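Local coordinates for protein phenol hydroxylase component phN (Pseudomonas stutzeri, PDB 3U52) that probably forms the diiron oxygenase subunit of a bacterial phenol hydroxylase, which uses dioxygen to hydroxylate phenol and related aromatic rings, at residues Gln397-Phe408 and Tyr429-Phe440. Residues are numbered along the deposited sequence; the frame is centred on the assembly and turned at random.
Sequences QLCQVCQIPTIF and YHFCSDGCCDIF. With ZN (zinc ion), chain I.
Gln397 brings the NE2 end of its amide over one face of the His430 imidazole, the two planes 27° apart, with NE2 3.5 Å from CG of His430. CG of Gln397 is anti to the backbone N (chi1 -176°) and the chain stays extended beyond it; OE1 accepts from Thr406 OG1 at 2.8 Å, in the carbonyl plane and on a lone pair, which fixes the amide's rotation. A leucine here would probably leave the Thr406 hydroxyl without this acceptor and the imidazole face without the amide nitrogen over it. Cys399 gives its sulfur to the zinc and also receives N-H groups from Val401 and, across the contact, Cys432 (N to SG 3.4 Å), bonds that probably temper the thiolate's charge. Gln400 N donates to His430 O at 2.8 Å, joining the loop to the end of the strand, while its CB and CG lean on the rings of Phe431 and Phe440. Val401 packs against the helix at Cys436, Ile439 and Phe440, with CG2 3.7 Å from Phe440 CB and also near the Phe431 ring. Cys402 completes a CxxC pair with Cys399; Cys432 and Cys436 bring the zinc to four sulfur ligands, a site that is probably structural. Farther on, Thr406 CG2 rests against the CA of Cys432, and Phe408 turns its ring edge to Cys432 CB (CD1 to CB 3.9 Å). One water donates to both Phe408 O and Cys432 O. The zinc thus clamps the loop preceding strand 409-410 to the turn after strand 427-431, which pairs with strand 417-424, and to helix 434-442, while helix 254-283 packs on Ile404, Cys432 and Cys436, and helix 331-342 on Ile407 and Phe408.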
ATOM      1  N   GLN A 397     -34.406 -30.414  15.250  1.00 21.14           N
ATOM      2  CA  GLN A 397     -35.505 -29.614  14.740  1.00 20.71           C
ATOM      3  C   GLN A 397     -34.972 -28.222  14.383  1.00 20.89           C
ATOM      4  O   GLN A 397     -34.195 -27.637  15.153  1.00 21.19           O
ATOM      5  CB  GLN A 397     -36.559 -29.479  15.841  1.00 21.23           C
ATOM      6  CG  GLN A 397     -37.833 -28.723  15.400  1.00 21.21           C
ATOM      7  CD  GLN A 397     -38.805 -28.624  16.551  1.00 26.49           C
ATOM      8  OE1 GLN A 397     -38.605 -27.852  17.484  1.00 26.87           O
ATOM      9  NE2 GLN A 397     -39.848 -29.414  16.498  1.00 23.43           N
ATOM     10  N   LEU A 398     -35.375 -27.708  13.218  1.00 20.05           N
ATOM     11  CA  LEU A 398     -35.038 -26.376  12.758  1.00 19.56           C
ATOM     12  C   LEU A 398     -36.294 -25.508  12.778  1.00 20.90           C
ATOM     13  O   LEU A 398     -37.416 -26.025  12.542  1.00 21.81           O
ATOM     14  CB  LEU A 398     -34.509 -26.445  11.305  1.00 19.43           C
ATOM     15  CG  LEU A 398     -33.233 -27.256  11.040  1.00 17.19           C
ATOM     16  CD1 LEU A 398     -32.806 -27.017   9.585  1.00 16.56           C
ATOM     17  CD2 LEU A 398     -32.131 -26.842  12.017  1.00 17.46           C
ATOM     18  N   CYS A 399     -36.122 -24.198  13.031  1.00 19.12           N
ATOM     19  CA  CYS A 399     -37.231 -23.251  12.917  1.00 18.02           C
ATOM     20  C   CYS A 399     -37.652 -23.092  11.461  1.00 18.10           C
ATOM     21  O   CYS A 399     -36.811 -22.888  10.602  1.00 15.23           O
ATOM     22  CB  CYS A 399     -36.805 -21.874  13.430  1.00 17.33           C
ATOM     23  SG  CYS A 399     -38.080 -20.596  13.433  1.00 16.67           S
ATOM     24  N   GLN A 400     -38.972 -23.094  11.209  1.00 17.57           N
ATOM     25  CA  GLN A 400     -39.499 -22.956   9.858  1.00 18.32           C
ATOM     26  C   GLN A 400     -39.105 -21.577   9.212  1.00 19.45           C
ATOM     27  O   GLN A 400     -39.091 -21.431   7.977  1.00 19.67           O
ATOM     28  CB  GLN A 400     -41.039 -23.094   9.882  1.00 18.11           C
ATOM     29  CG  GLN A 400     -41.713 -23.159   8.435  1.00 15.81           C
ATOM     30  CD  GLN A 400     -41.255 -24.378   7.655  1.00 18.58           C
ATOM     31  OE1 GLN A 400     -41.029 -24.345   6.414  1.00 22.58           O
ATOM     32  NE2 GLN A 400     -41.175 -25.462   8.336  1.00 12.21           N
ATOM     33  N   VAL A 401     -38.777 -20.587  10.036  1.00 18.54           N
ATOM     34  CA  VAL A 401     -38.563 -19.205   9.511  1.00 18.05           C
ATOM     35  C   VAL A 401     -37.057 -18.898   9.489  1.00 18.40           C
ATOM     36  O   VAL A 401     -36.487 -18.703   8.418  1.00 19.69           O
ATOM     37  CB  VAL A 401     -39.384 -18.122  10.276  1.00 17.65           C
ATOM     38  CG1 VAL A 401     -38.956 -16.698   9.882  1.00 18.89           C
ATOM     39  CG2 VAL A 401     -40.929 -18.319  10.062  1.00 17.89           C
ATOM     40  N   CYS A 402     -36.395 -18.933  10.638  1.00 18.22           N
ATOM     41  CA  CYS A 402     -35.003 -18.433  10.701  1.00 18.12           C
ATOM     42  C   CYS A 402     -34.056 -19.555  10.396  1.00 18.47           C
ATOM     43  O   CYS A 402     -32.890 -19.291  10.052  1.00 18.24           O
ATOM     44  CB  CYS A 402     -34.694 -17.746  12.069  1.00 17.43           C
ATOM     45  SG  CYS A 402     -34.627 -18.867  13.494  1.00 16.82           S
ATOM     46  N   GLN A 403     -34.593 -20.796  10.419  1.00 17.29           N
ATOM     47  CA  GLN A 403     -33.859 -22.067  10.231  1.00 18.11           C
ATOM     48  C   GLN A 403     -32.736 -22.409  11.176  1.00 17.34           C
ATOM     49  O   GLN A 403     -32.024 -23.346  10.913  1.00 15.78           O
ATOM     50  CB  GLN A 403     -33.399 -22.281   8.777  1.00 18.34           C
ATOM     51  CG  GLN A 403     -34.573 -21.897   7.803  1.00 20.41           C
ATOM     52  CD  GLN A 403     -34.239 -22.103   6.366  1.00 21.71           C
ATOM     53  OE1 GLN A 403     -33.237 -22.747   6.043  1.00 24.50           O
ATOM     54  NE2 GLN A 403     -35.066 -21.560   5.479  1.00 22.06           N
ATOM     55  N   ILE A 404     -32.620 -21.726  12.294  1.00 16.77           N
ATOM     56  CA  ILE A 404     -31.662 -22.116  13.326  1.00 16.74           C
ATOM     57  C   ILE A 404     -32.322 -23.346  14.042  1.00 18.97           C
ATOM     58  O   ILE A 404     -33.542 -23.386  14.172  1.00 17.38           O
ATOM     59  CB  ILE A 404     -31.432 -20.941  14.314  1.00 18.55           C
ATOM     60  CG1 ILE A 404     -30.895 -19.720  13.556  1.00 18.38           C
ATOM     61  CG2 ILE A 404     -30.397 -21.334  15.451  1.00 19.01           C
ATOM     62  CD1 ILE A 404     -30.634 -18.458  14.399  1.00 22.54           C
ATOM     63  N   PRO A 405     -31.527 -24.342  14.490  1.00 18.33           N
ATOM     64  CA  PRO A 405     -32.126 -25.345  15.346  1.00 19.84           C
ATOM     65  C   PRO A 405     -32.891 -24.667  16.485  1.00 19.31           C
ATOM     66  O   PRO A 405     -32.535 -23.583  16.914  1.00 19.89           O
ATOM     67  CB  PRO A 405     -30.934 -26.067  15.941  1.00 19.25           C
ATOM     68  CG  PRO A 405     -29.864 -25.917  15.025  1.00 21.59           C
ATOM     69  CD  PRO A 405     -30.103 -24.614  14.257  1.00 20.48           C
ATOM     70  N   THR A 406     -33.910 -25.323  17.007  1.00 19.73           N
ATOM     71  CA  THR A 406     -34.720 -24.713  18.068  1.00 19.85           C
ATOM     72  C   THR A 406     -34.030 -24.859  19.436  1.00 20.80           C
ATOM     73  O   THR A 406     -34.402 -25.679  20.253  1.00 22.20           O
ATOM     74  CB  THR A 406     -36.162 -25.301  18.050  1.00 20.01           C
ATOM     75  OG1 THR A 406     -36.080 -26.717  17.921  1.00 21.72           O
ATOM     76  CG2 THR A 406     -36.835 -24.839  16.811  1.00 16.06           C
ATOM     77  N   ILE A 407     -33.023 -24.032  19.681  1.00 19.12           N
ATOM     78  CA  ILE A 407     -32.125 -24.206  20.841  1.00 18.79           C
ATOM     79  C   ILE A 407     -32.365 -23.104  21.902  1.00 20.42           C
ATOM     80  O   ILE A 407     -31.723 -23.114  22.943  1.00 21.09           O
ATOM     81  CB  ILE A 407     -30.636 -24.043  20.402  1.00 18.33           C
ATOM     82  CG1 ILE A 407     -30.450 -22.700  19.686  1.00 16.58           C
ATOM     83  CG2 ILE A 407     -30.228 -25.107  19.447  1.00 16.34           C
ATOM     84  CD1 ILE A 407     -28.992 -22.300  19.442  1.00 22.34           C
ATOM     85  N   PHE A 408     -33.233 -22.124  21.588  1.00 19.55           N
ATOM     86  CA  PHE A 408     -33.395 -20.931  22.399  1.00 18.54           C
ATOM     87  C   PHE A 408     -34.414 -21.156  23.498  1.00 18.17           C
ATOM     88  O   PHE A 408     -35.337 -21.921  23.325  1.00 18.86           O
ATOM     89  CB  PHE A 408     -33.855 -19.771  21.505  1.00 17.50           C
ATOM     90  CG  PHE A 408     -32.905 -19.476  20.401  1.00 18.45           C
ATOM     91  CD1 PHE A 408     -33.217 -19.765  19.093  1.00 20.60           C
ATOM     92  CD2 PHE A 408     -31.670 -18.928  20.693  1.00 20.72           C
ATOM     93  CE1 PHE A 408     -32.281 -19.505  18.041  1.00 19.65           C
ATOM     94  CE2 PHE A 408     -30.742 -18.648  19.672  1.00 22.04           C
ATOM     95  CZ  PHE A 408     -31.058 -18.952  18.352  1.00 20.79           C
ATOM     96  N   TYR A 429     -46.193 -26.986  11.607  1.00 17.26           N
ATOM     97  CA  TYR A 429     -44.948 -26.192  11.412  1.00 18.53           C
ATOM     98  C   TYR A 429     -44.474 -25.816  12.781  1.00 18.64           C
ATOM     99  O   TYR A 429     -45.311 -25.620  13.676  1.00 19.40           O
ATOM    100  CB  TYR A 429     -45.174 -24.925  10.582  1.00 17.19           C
ATOM    101  CG  TYR A 429     -45.626 -25.288   9.194  1.00 17.49           C
ATOM    102  CD1 TYR A 429     -44.722 -25.719   8.225  1.00 16.19           C
ATOM    103  CD2 TYR A 429     -46.996 -25.261   8.876  1.00 20.46           C
ATOM    104  CE1 TYR A 429     -45.171 -26.111   6.925  1.00 17.93           C
ATOM    105  CE2 TYR A 429     -47.458 -25.680   7.618  1.00 20.85           C
ATOM    106  CZ  TYR A 429     -46.542 -26.109   6.666  1.00 21.36           C
ATOM    107  OH  TYR A 429     -47.015 -26.450   5.431  1.00 18.31           O
ATOM    108  N   HIS A 430     -43.152 -25.694  12.923  1.00 17.81           N
ATOM    109  CA  HIS A 430     -42.503 -25.416  14.211  1.00 17.63           C
ATOM    110  C   HIS A 430     -41.557 -24.200  14.121  1.00 18.42           C
ATOM    111  O   HIS A 430     -40.922 -23.948  13.065  1.00 17.84           O
ATOM    112  CB  HIS A 430     -41.703 -26.635  14.683  1.00 17.70           C
ATOM    113  CG  HIS A 430     -42.537 -27.885  14.777  1.00 21.49           C
ATOM    114  ND1 HIS A 430     -43.092 -28.314  15.961  1.00 23.07           N
ATOM    115  CD2 HIS A 430     -43.009 -28.715  13.816  1.00 22.59           C
ATOM    116  CE1 HIS A 430     -43.816 -29.400  15.736  1.00 24.97           C
ATOM    117  NE2 HIS A 430     -43.785 -29.661  14.443  1.00 24.71           N
ATOM    118  N   PHE A 431     -41.423 -23.510  15.258  1.00 18.32           N
ATOM    119  CA  PHE A 431     -40.663 -22.241  15.382  1.00 17.32           C
ATOM    120  C   PHE A 431     -39.809 -22.231  16.648  1.00 17.70           C
ATOM    121  O   PHE A 431     -40.128 -22.927  17.616  1.00 17.98           O
ATOM    122  CB  PHE A 431     -41.642 -21.054  15.384  1.00 16.48           C
ATOM    123  CG  PHE A 431     -42.654 -21.146  14.287  1.00 17.09           C
ATOM    124  CD1 PHE A 431     -42.303 -20.832  12.973  1.00 15.72           C
ATOM    125  CD2 PHE A 431     -43.915 -21.683  14.535  1.00 17.35           C
ATOM    126  CE1 PHE A 431     -43.238 -21.014  11.914  1.00 16.83           C
ATOM    127  CE2 PHE A 431     -44.881 -21.822  13.481  1.00 16.86           C
ATOM    128  CZ  PHE A 431     -44.529 -21.517  12.192  1.00 17.29           C
ATOM    129  N   CYS A 432     -38.765 -21.391  16.658  1.00 18.93           N
ATOM    130  CA  CYS A 432     -37.896 -21.256  17.844  1.00 17.06           C
ATOM    131  C   CYS A 432     -38.460 -20.251  18.888  1.00 17.32           C
ATOM    132  O   CYS A 432     -37.911 -20.163  20.008  1.00 18.86           O
ATOM    133  CB  CYS A 432     -36.534 -20.763  17.387  1.00 16.54           C
ATOM    134  SG  CYS A 432     -36.622 -19.092  16.641  1.00 17.67           S
ATOM    135  N   SER A 433     -39.496 -19.496  18.533  1.00 16.67           N
ATOM    136  CA  SER A 433     -39.952 -18.349  19.308  1.00 17.38           C
ATOM    137  C   SER A 433     -41.279 -17.794  18.790  1.00 18.01           C
ATOM    138  O   SER A 433     -41.709 -18.134  17.695  1.00 17.55           O
ATOM    139  CB  SER A 433     -38.946 -17.217  19.160  1.00 17.38           C
ATOM    140  OG  SER A 433     -38.797 -16.942  17.755  1.00 19.67           O
ATOM    141  N   ASP A 434     -41.879 -16.885  19.568  1.00 19.57           N
ATOM    142  CA  ASP A 434     -43.043 -16.116  19.152  1.00 19.96           C
ATOM    143  C   ASP A 434     -42.663 -15.222  17.994  1.00 19.41           C
ATOM    144  O   ASP A 434     -43.484 -14.963  17.143  1.00 20.44           O
ATOM    145  CB  ASP A 434     -43.573 -15.251  20.292  1.00 20.47           C
ATOM    146  CG  ASP A 434     -44.241 -16.076  21.412  1.00 25.22           C
ATOM    147  OD1 ASP A 434     -45.067 -16.970  21.124  1.00 25.09           O
ATOM    148  OD2 ASP A 434     -43.938 -15.795  22.581  1.00 29.20           O
ATOM    149  N   GLY A 435     -41.441 -14.715  17.958  1.00 18.19           N
ATOM    150  CA  GLY A 435     -41.105 -13.735  16.926  1.00 17.53           C
ATOM    151  C   GLY A 435     -41.164 -14.358  15.541  1.00 17.31           C
ATOM    152  O   GLY A 435     -41.706 -13.764  14.618  1.00 19.67           O
ATOM    153  N   CYS A 436     -40.632 -15.575  15.419  1.00 15.81           N
ATOM    154  CA  CYS A 436     -40.643 -16.329  14.161  1.00 17.42           C
ATOM    155  C   CYS A 436     -42.049 -16.851  13.857  1.00 17.69           C
ATOM    156  O   CYS A 436     -42.495 -16.821  12.736  1.00 16.71           O
ATOM    157  CB  CYS A 436     -39.640 -17.457  14.237  1.00 17.09           C
ATOM    158  SG  CYS A 436     -37.873 -16.912  13.944  1.00 18.68           S
ATOM    159  N   CYS A 437     -42.762 -17.279  14.883  1.00 19.16           N
ATOM    160  CA  CYS A 437     -44.164 -17.662  14.712  1.00 19.36           C
ATOM    161  C   CYS A 437     -44.983 -16.544  14.074  1.00 18.63           C
ATOM    162  O   CYS A 437     -45.719 -16.792  13.120  1.00 18.89           O
ATOM    163  CB  CYS A 437     -44.766 -18.148  16.057  1.00 18.61           C
ATOM    164  SG  CYS A 437     -46.404 -18.941  15.802  1.00 27.15           S
ATOM    165  N   ASP A 438     -44.867 -15.299  14.562  1.00 19.49           N
ATOM    166  CA  ASP A 438     -45.647 -14.191  14.027  1.00 18.67           C
ATOM    167  C   ASP A 438     -45.306 -13.831  12.593  1.00 18.55           C
ATOM    168  O   ASP A 438     -46.172 -13.417  11.827  1.00 17.29           O
ATOM    169  CB  ASP A 438     -45.476 -12.941  14.869  1.00 20.08           C
ATOM    170  CG  ASP A 438     -46.249 -13.006  16.174  1.00 24.75           C
ATOM    171  OD1 ASP A 438     -46.945 -14.038  16.433  1.00 25.18           O
ATOM    172  OD2 ASP A 438     -46.118 -12.026  16.942  1.00 24.81           O
ATOM    173  N   ILE A 439     -44.037 -13.962  12.232  1.00 17.83           N
ATOM    174  CA  ILE A 439     -43.608 -13.730  10.858  1.00 18.34           C
ATOM    175  C   ILE A 439     -44.293 -14.806   9.955  1.00 18.53           C
ATOM    176  O   ILE A 439     -44.838 -14.503   8.871  1.00 17.95           O
ATOM    177  CB  ILE A 439     -42.038 -13.843  10.747  1.00 18.06           C
ATOM    178  CG1 ILE A 439     -41.366 -12.679  11.454  1.00 18.14           C
ATOM    179  CG2 ILE A 439     -41.595 -13.942   9.264  1.00 18.00           C
ATOM    180  CD1 ILE A 439     -39.908 -12.848  11.678  1.00 17.26           C
ATOM    181  N   PHE A 440     -44.271 -16.058  10.391  1.00 18.68           N
ATOM    182  CA  PHE A 440     -44.833 -17.147   9.544  1.00 18.71           C
ATOM    183  C   PHE A 440     -46.331 -16.911   9.350  1.00 20.22           C
ATOM    184  O   PHE A 440     -46.872 -17.088   8.246  1.00 19.94           O
ATOM    185  CB  PHE A 440     -44.598 -18.492  10.197  1.00 19.97           C
ATOM    186  CG  PHE A 440     -45.223 -19.644   9.458  1.00 18.21           C
ATOM    187  CD1 PHE A 440     -44.478 -20.352   8.547  1.00 15.96           C
ATOM    188  CD2 PHE A 440     -46.573 -19.988   9.651  1.00 18.16           C
ATOM    189  CE1 PHE A 440     -45.034 -21.429   7.835  1.00 20.45           C
ATOM    190  CE2 PHE A 440     -47.146 -21.064   8.957  1.00 19.58           C
ATOM    191  CZ  PHE A 440     -46.373 -21.771   8.026  1.00 18.02           C
TER
HETATM  192 ZN    ZN I 514     -36.745 -18.828  14.294  1.00 19.70          ZN
HETATM  193  O   HOH W   1     -36.230 -22.519  20.634  1.00 19.90           O